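Local coordinates for protein fumarylacetoacetate hydrolase (Burkholderia xenovorans, PDB 5TI1) that probably hydrolyses fumarylacetoacetate to fumarate and acetoacetate, the last step of phenylalanine and tyrosine breakdown, using a bound divalent metal ion, at residues Asp14-Glu28 with Arg106-Asp120. Numbering follows the deposited sequence.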
loop_
_atom_site.group_PDB
_atom_site.type_symbol
_atom_site.label_atom_id
_atom_site.label_comp_id
_atom_site.label_asym_id
_atom_site.label_seq_id
_atom_site.Cartn_x
_atom_site.Cartn_y
_atom_site.Cartn_z
ATOM N N ASP B 14 -27.001 -19.904 18.261
ATOM C CA ASP B 14 -26.556 -18.789 19.091
ATOM C C ASP B 14 -26.324 -17.541 18.253
ATOM O O ASP B 14 -26.698 -16.432 18.655
ATOM C CB ASP B 14 -25.266 -19.157 19.822
ATOM C CG ASP B 14 -25.484 -20.147 20.931
ATOM O OD1 ASP B 14 -26.598 -20.180 21.492
ATOM O OD2 ASP B 14 -24.526 -20.879 21.250
ATOM N N LEU B 15 -25.679 -17.705 17.096
ATOM C CA LEU B 15 -25.435 -16.572 16.216
ATOM C C LEU B 15 -26.742 -15.959 15.734
ATOM O O LEU B 15 -26.871 -14.732 15.647
ATOM C CB LEU B 15 -24.573 -17.013 15.036
ATOM C CG LEU B 15 -24.237 -15.929 14.011
ATOM C CD1 LEU B 15 -23.376 -14.834 14.632
ATOM C CD2 LEU B 15 -23.559 -16.539 12.804
ATOM N N GLN B 16 -27.733 -16.799 15.432
ATOM C CA GLN B 16 -29.008 -16.288 14.943
ATOM C C GLN B 16 -29.714 -15.450 16.000
ATOM O O GLN B 16 -30.330 -14.424 15.680
ATOM C CB GLN B 16 -29.903 -17.445 14.501
ATOM C CG GLN B 16 -31.203 -16.967 13.884
ATOM C CD GLN B 16 -30.959 -15.941 12.795
ATOM O OE1 GLN B 16 -31.256 -14.755 12.964
ATOM N NE2 GLN B 16 -30.397 -16.389 11.673
ATOM N N ALA B 17 -29.637 -15.870 17.267
ATOM C CA ALA B 17 -30.292 -15.126 18.337
ATOM C C ALA B 17 -29.787 -13.689 18.421
ATOM O O ALA B 17 -30.552 -12.788 18.781
ATOM C CB ALA B 17 -30.092 -15.843 19.672
ATOM N N THR B 18 -28.512 -13.455 18.084
ATOM C CA THR B 18 -27.944 -12.110 18.141
ATOM C C THR B 18 -28.508 -11.190 17.064
ATOM O O THR B 18 -28.320 -9.973 17.146
ATOM C CB THR B 18 -26.418 -12.170 17.997
ATOM O OG1 THR B 18 -26.073 -12.522 16.649
ATOM C CG2 THR B 18 -25.810 -13.174 18.970
ATOM N N LEU B 19 -29.164 -11.743 16.048
ATOM C CA LEU B 19 -29.735 -10.970 14.953
ATOM C C LEU B 19 -31.208 -10.661 15.161
ATOM O O LEU B 19 -31.798 -9.938 14.353
ATOM C CB LEU B 19 -29.549 -11.724 13.635
ATOM C CG LEU B 19 -28.108 -12.102 13.295
ATOM C CD1 LEU B 19 -28.053 -12.917 12.027
ATOM C CD2 LEU B 19 -27.274 -10.818 13.171
ATOM N N ASP B 20 -31.804 -11.197 16.209
ATOM C CA ASP B 20 -33.234 -11.104 16.475
ATOM C C ASP B 20 -33.654 -9.662 16.750
ATOM O O ASP B 20 -33.283 -9.112 17.795
ATOM C CB ASP B 20 -33.576 -12.008 17.664
ATOM C CG ASP B 20 -35.047 -11.948 18.056
ATOM O OD1 ASP B 20 -35.855 -11.308 17.348
ATOM O OD2 ASP B 20 -35.397 -12.553 19.090
ATOM N N PRO B 21 -34.435 -9.029 15.869
ATOM C CA PRO B 21 -34.898 -7.658 16.114
ATOM C C PRO B 21 -35.611 -7.434 17.442
ATOM O O PRO B 21 -35.659 -6.299 17.923
ATOM C CB PRO B 21 -35.852 -7.411 14.940
ATOM C CG PRO B 21 -35.310 -8.251 13.854
ATOM C CD PRO B 21 -34.833 -9.504 14.532
ATOM N N SER B 22 -36.175 -8.481 18.042
ATOM C CA SER B 22 -36.921 -8.295 19.283
ATOM C C SER B 22 -36.010 -8.122 20.494
ATOM O O SER B 22 -36.463 -7.616 21.527
ATOM C CB SER B 22 -37.882 -9.471 19.512
ATOM O OG SER B 22 -37.188 -10.662 19.841
ATOM N N ARG B 23 -34.743 -8.511 20.392
ATOM C CA ARG B 23 -33.842 -8.400 21.530
ATOM C C ARG B 23 -33.549 -6.935 21.843
ATOM O O ARG B 23 -33.490 -6.085 20.952
ATOM C CB ARG B 23 -32.544 -9.153 21.250
ATOM C CG ARG B 23 -31.591 -9.208 22.426
ATOM C CD ARG B 23 -30.374 -10.037 22.077
ATOM N NE ARG B 23 -30.759 -11.362 21.602
ATOM C CZ ARG B 23 -30.890 -12.429 22.382
ATOM N NH1 ARG B 23 -30.669 -12.328 23.685
ATOM N NH2 ARG B 23 -31.242 -13.598 21.858
ATOM N N LYS B 24 -33.388 -6.644 23.133
ATOM C CA LYS B 24 -33.070 -5.307 23.607
ATOM C C LYS B 24 -32.037 -5.422 24.719
ATOM O O LYS B 24 -31.815 -6.497 25.284
ATOM C CB LYS B 24 -34.324 -4.561 24.107
ATOM C CG LYS B 24 -35.419 -4.408 23.064
ATOM C CD LYS B 24 -34.990 -3.514 21.912
ATOM C CE LYS B 24 -35.909 -3.693 20.709
ATOM N NZ LYS B 24 -35.464 -2.926 19.509
ATOM N N SER B 25 -31.420 -4.289 25.045
ATOM C CA SER B 25 -30.347 -4.224 26.022
ATOM C C SER B 25 -30.797 -3.507 27.287
ATOM O O SER B 25 -31.715 -2.684 27.273
ATOM C CB SER B 25 -29.122 -3.503 25.439
ATOM O OG SER B 25 -28.074 -3.417 26.394
ATOM N N TRP B 26 -30.123 -3.825 28.392
ATOM C CA TRP B 26 -30.255 -3.012 29.593
ATOM C C TRP B 26 -29.443 -1.723 29.517
ATOM O O TRP B 26 -29.530 -0.903 30.438
ATOM C CB TRP B 26 -29.853 -3.812 30.836
ATOM C CG TRP B 26 -28.562 -4.532 30.704
ATOM C CD1 TRP B 26 -28.387 -5.836 30.350
ATOM C CD2 TRP B 26 -27.255 -3.999 30.932
ATOM N NE1 TRP B 26 -27.049 -6.149 30.341
ATOM C CE2 TRP B 26 -26.332 -5.035 30.686
ATOM C CE3 TRP B 26 -26.774 -2.743 31.307
ATOM C CZ2 TRP B 26 -24.959 -4.856 30.815
ATOM C CZ3 TRP B 26 -25.408 -2.567 31.428
ATOM C CH2 TRP B 26 -24.517 -3.617 31.183
ATOM N N VAL B 27 -28.649 -1.530 28.464
ATOM C CA VAL B 27 -28.112 -0.207 28.130
ATOM C C VAL B 27 -29.231 0.516 27.387
ATOM O O VAL B 27 -29.486 0.233 26.217
ATOM C CB VAL B 27 -26.834 -0.296 27.290
ATOM C CG1 VAL B 27 -26.264 1.096 27.015
ATOM C CG2 VAL B 27 -25.798 -1.188 27.973
ATOM N N GLU B 28 -29.931 1.428 28.067
ATOM C CA GLU B 28 -31.177 1.941 27.501
ATOM C C GLU B 28 -30.939 2.708 26.205
ATOM O O GLU B 28 -31.723 2.585 25.256
ATOM C CB GLU B 28 -31.917 2.823 28.510
ATOM C CG GLU B 28 -33.327 3.192 28.048
ATOM C CD GLU B 28 -34.188 1.964 27.724
ATOM O OE1 GLU B 28 -34.164 0.984 28.504
ATOM O OE2 GLU B 28 -34.885 1.980 26.682
ATOM N N ARG B 106 -17.477 -14.702 16.239
ATOM C CA ARG B 106 -18.854 -15.060 16.558
ATOM C C ARG B 106 -19.001 -15.453 18.018
ATOM O O ARG B 106 -19.978 -15.064 18.666
ATOM C CB ARG B 106 -19.325 -16.177 15.633
ATOM C CG ARG B 106 -19.407 -15.740 14.190
ATOM C CD ARG B 106 -19.880 -16.859 13.273
ATOM N NE ARG B 106 -20.141 -16.348 11.930
ATOM C CZ ARG B 106 -20.597 -17.079 10.919
ATOM N NH1 ARG B 106 -20.835 -18.375 11.087
ATOM N NH2 ARG B 106 -20.804 -16.514 9.736
ATOM N N SER B 107 -18.043 -16.215 18.555
ATOM C CA SER B 107 -18.019 -16.489 19.989
ATOM C C SER B 107 -18.115 -15.201 20.805
ATOM O O SER B 107 -18.969 -15.073 21.691
ATOM C CB SER B 107 -16.749 -17.256 20.352
ATOM O OG SER B 107 -16.685 -17.492 21.750
ATOM N N VAL B 108 -17.239 -14.230 20.521
ATOM C CA VAL B 108 -17.284 -12.963 21.247
ATOM C C VAL B 108 -18.638 -12.289 21.068
ATOM O O VAL B 108 -19.227 -11.778 22.030
ATOM C CB VAL B 108 -16.131 -12.044 20.799
ATOM C CG1 VAL B 108 -16.319 -10.645 21.368
ATOM C CG2 VAL B 108 -14.804 -12.613 21.252
ATOM N N ARG B 109 -19.161 -12.287 19.840
ATOM C CA ARG B 109 -20.429 -11.613 19.586
ATOM C C ARG B 109 -21.574 -12.253 20.369
ATOM O O ARG B 109 -22.446 -11.550 20.895
ATOM C CB ARG B 109 -20.733 -11.625 18.093
ATOM C CG ARG B 109 -22.107 -11.102 17.803
ATOM C CD ARG B 109 -22.454 -11.170 16.351
ATOM N NE ARG B 109 -23.831 -10.749 16.177
ATOM C CZ ARG B 109 -24.191 -9.484 16.026
ATOM N NH1 ARG B 109 -23.256 -8.540 16.012
ATOM N NH2 ARG B 109 -25.473 -9.163 15.890
ATOM N N VAL B 110 -21.581 -13.582 20.469
ATOM C CA VAL B 110 -22.643 -14.259 21.202
ATOM C C VAL B 110 -22.523 -13.987 22.698
ATOM O O VAL B 110 -23.525 -13.720 23.372
ATOM C CB VAL B 110 -22.631 -15.773 20.891
ATOM C CG1 VAL B 110 -23.644 -16.494 21.762
ATOM C CG2 VAL B 110 -22.946 -16.010 19.428
ATOM N N GLN B 111 -21.306 -14.061 23.243
ATOM C CA GLN B 111 -21.113 -13.768 24.661
ATOM C C GLN B 111 -21.564 -12.347 24.990
ATOM O O GLN B 111 -22.300 -12.119 25.960
ATOM C CB GLN B 111 -19.646 -13.968 25.041
ATOM C CG GLN B 111 -19.150 -15.410 24.930
ATOM C CD GLN B 111 -17.656 -15.527 25.185
ATOM O OE1 GLN B 111 -17.204 -15.478 26.329
ATOM N NE2 GLN B 111 -16.882 -15.668 24.119
ATOM N N LEU B 112 -21.143 -11.381 24.172
ATOM C CA LEU B 112 -21.492 -9.984 24.416
ATOM C C LEU B 112 -22.995 -9.763 24.316
ATOM O O LEU B 112 -23.594 -9.098 25.172
ATOM C CB LEU B 112 -20.751 -9.084 23.429
ATOM C CG LEU B 112 -19.366 -8.614 23.872
ATOM C CD1 LEU B 112 -18.688 -7.833 22.760
ATOM C CD2 LEU B 112 -19.481 -7.763 25.130
ATOM N N SER B 113 -23.620 -10.308 23.270
ATOM C CA SER B 113 -25.062 -10.163 23.103
ATOM C C SER B 113 -25.807 -10.691 24.319
ATOM O O SER B 113 -26.732 -10.041 24.817
ATOM C CB SER B 113 -25.519 -10.891 21.839
ATOM O OG SER B 113 -26.877 -10.614 21.559
ATOM N N ARG B 114 -25.404 -11.863 24.818
ATOM C CA ARG B 114 -25.992 -12.395 26.042
ATOM C C ARG B 114 -25.832 -11.411 27.198
ATOM O O ARG B 114 -26.812 -11.049 27.861
ATOM C CB ARG B 114 -25.356 -13.749 26.379
ATOM N N LEU B 115 -24.603 -10.935 27.428
ATOM C CA LEU B 115 -24.330 -10.089 28.586
ATOM C C LEU B 115 -25.034 -8.744 28.499
ATOM O O LEU B 115 -25.379 -8.161 29.533
ATOM C CB LEU B 115 -22.828 -9.875 28.740
ATOM C CG LEU B 115 -22.013 -11.053 29.262
ATOM C CD1 LEU B 115 -20.546 -10.865 28.943
ATOM C CD2 LEU B 115 -22.211 -11.220 30.760
ATOM N N LEU B 116 -25.249 -8.227 27.296
ATOM C CA LEU B 116 -25.921 -6.946 27.152
ATOM C C LEU B 116 -27.434 -7.077 27.103
ATOM O O LEU B 116 -28.125 -6.055 27.119
ATOM C CB LEU B 116 -25.434 -6.234 25.890
ATOM C CG LEU B 116 -23.970 -5.795 25.908
ATOM C CD1 LEU B 116 -23.574 -5.290 24.536
ATOM C CD2 LEU B 116 -23.766 -4.713 26.973
ATOM N N SER B 117 -27.955 -8.301 27.060
ATOM C CA SER B 117 -29.390 -8.517 26.946
ATOM C C SER B 117 -30.109 -8.113 28.225
ATOM O O SER B 117 -29.644 -8.383 29.337
ATOM C CB SER B 117 -29.681 -9.983 26.623
ATOM O OG SER B 117 -29.038 -10.340 25.418
ATOM N N ARG B 118 -31.271 -7.484 28.045
ATOM C CA ARG B 118 -32.031 -6.928 29.162
ATOM C C ARG B 118 -32.422 -7.985 30.186
ATOM O O ARG B 118 -32.552 -7.675 31.377
ATOM C CB ARG B 118 -33.259 -6.216 28.604
ATOM C CG ARG B 118 -34.533 -6.428 29.346
ATOM C CD ARG B 118 -35.644 -5.812 28.548
ATOM N NE ARG B 118 -35.359 -4.411 28.264
ATOM C CZ ARG B 118 -36.131 -3.636 27.513
ATOM N NH1 ARG B 118 -35.798 -2.367 27.305
ATOM N NH2 ARG B 118 -37.238 -4.135 26.971
ATOM N N ASP B 119 -32.587 -9.235 29.755
ATOM C CA ASP B 119 -32.964 -10.322 30.645
ATOM C C ASP B 119 -31.769 -10.997 31.308
ATOM O O ASP B 119 -31.963 -11.937 32.086
ATOM C CB ASP B 119 -33.785 -11.358 29.874
ATOM C CG ASP B 119 -35.081 -10.782 29.334
ATOM O OD1 ASP B 119 -35.859 -10.206 30.127
ATOM O OD2 ASP B 119 -35.314 -10.894 28.113
ATOM N N ASP B 120 -30.548 -10.550 31.027
ATOM C CA ASP B 120 -29.347 -11.109 31.630
ATOM C C ASP B 120 -28.896 -10.247 32.805
ATOM O O ASP B 120 -28.898 -9.015 32.724
ATOM C CB ASP B 120 -28.230 -11.215 30.591
ATOM C CG ASP B 120 -27.113 -12.142 31.024
ATOM O OD1 ASP B 120 -26.355 -11.777 31.947
ATOM O OD2 ASP B 120 -27.003 -13.247 30.448
HETATM O O HOH W 1 -27.277 -9.134 19.605
#
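In the N-terminal region, away from the metal site, residues 106-116 of helix 102-116 are lined by the N-terminal segment 14-28, and W26, S25, T18 and L15 make much of the join. W26 and S25 cover the helix end: the indole NE1 donates to L115 O at 2.7 Å, with L115 O in the ring plane and the N-H on a carbonyl lone pair. L116 O accepts from both S25 OG (2.7 Å) and W26 N, two bonds that occupy a carbonyl near the end of the helix. S25 OG in turn takes the N-H of V27, an ST turn. R118 N to K24 O (3.0 Å) and the W26 N to L116 O bond flank S25 and S117, a single backbone bridge.

Farther back, R109 runs extended to T18, its NE meeting OG1 at 2.9 Å within 10° of the guanidinium plane. With chi1 at 71°, T18 OG1 also donates to L15 O, while CG2 packs on S113 CB at 3.7 Å. One water links T18 O to S113 OG. R23, bent at chi3 (-54°), turns its guanidinium back so that NH1 reaches S117 OG at 3.1 Å and NE bonds to A17 O. L15 CD2 sits over one face of the R106 guanidinium, 3.4 Å above its plane and offset toward the rim; R106 NE forms a salt bridge with D294.

R109 also bonds to the backbone carbonyls of Q40 and N41. W26 and V27 rest on L134 of strand 134-136, and L116 packs against I61 of strand 56-61, placing the helix against the five-stranded antiparallel sheet.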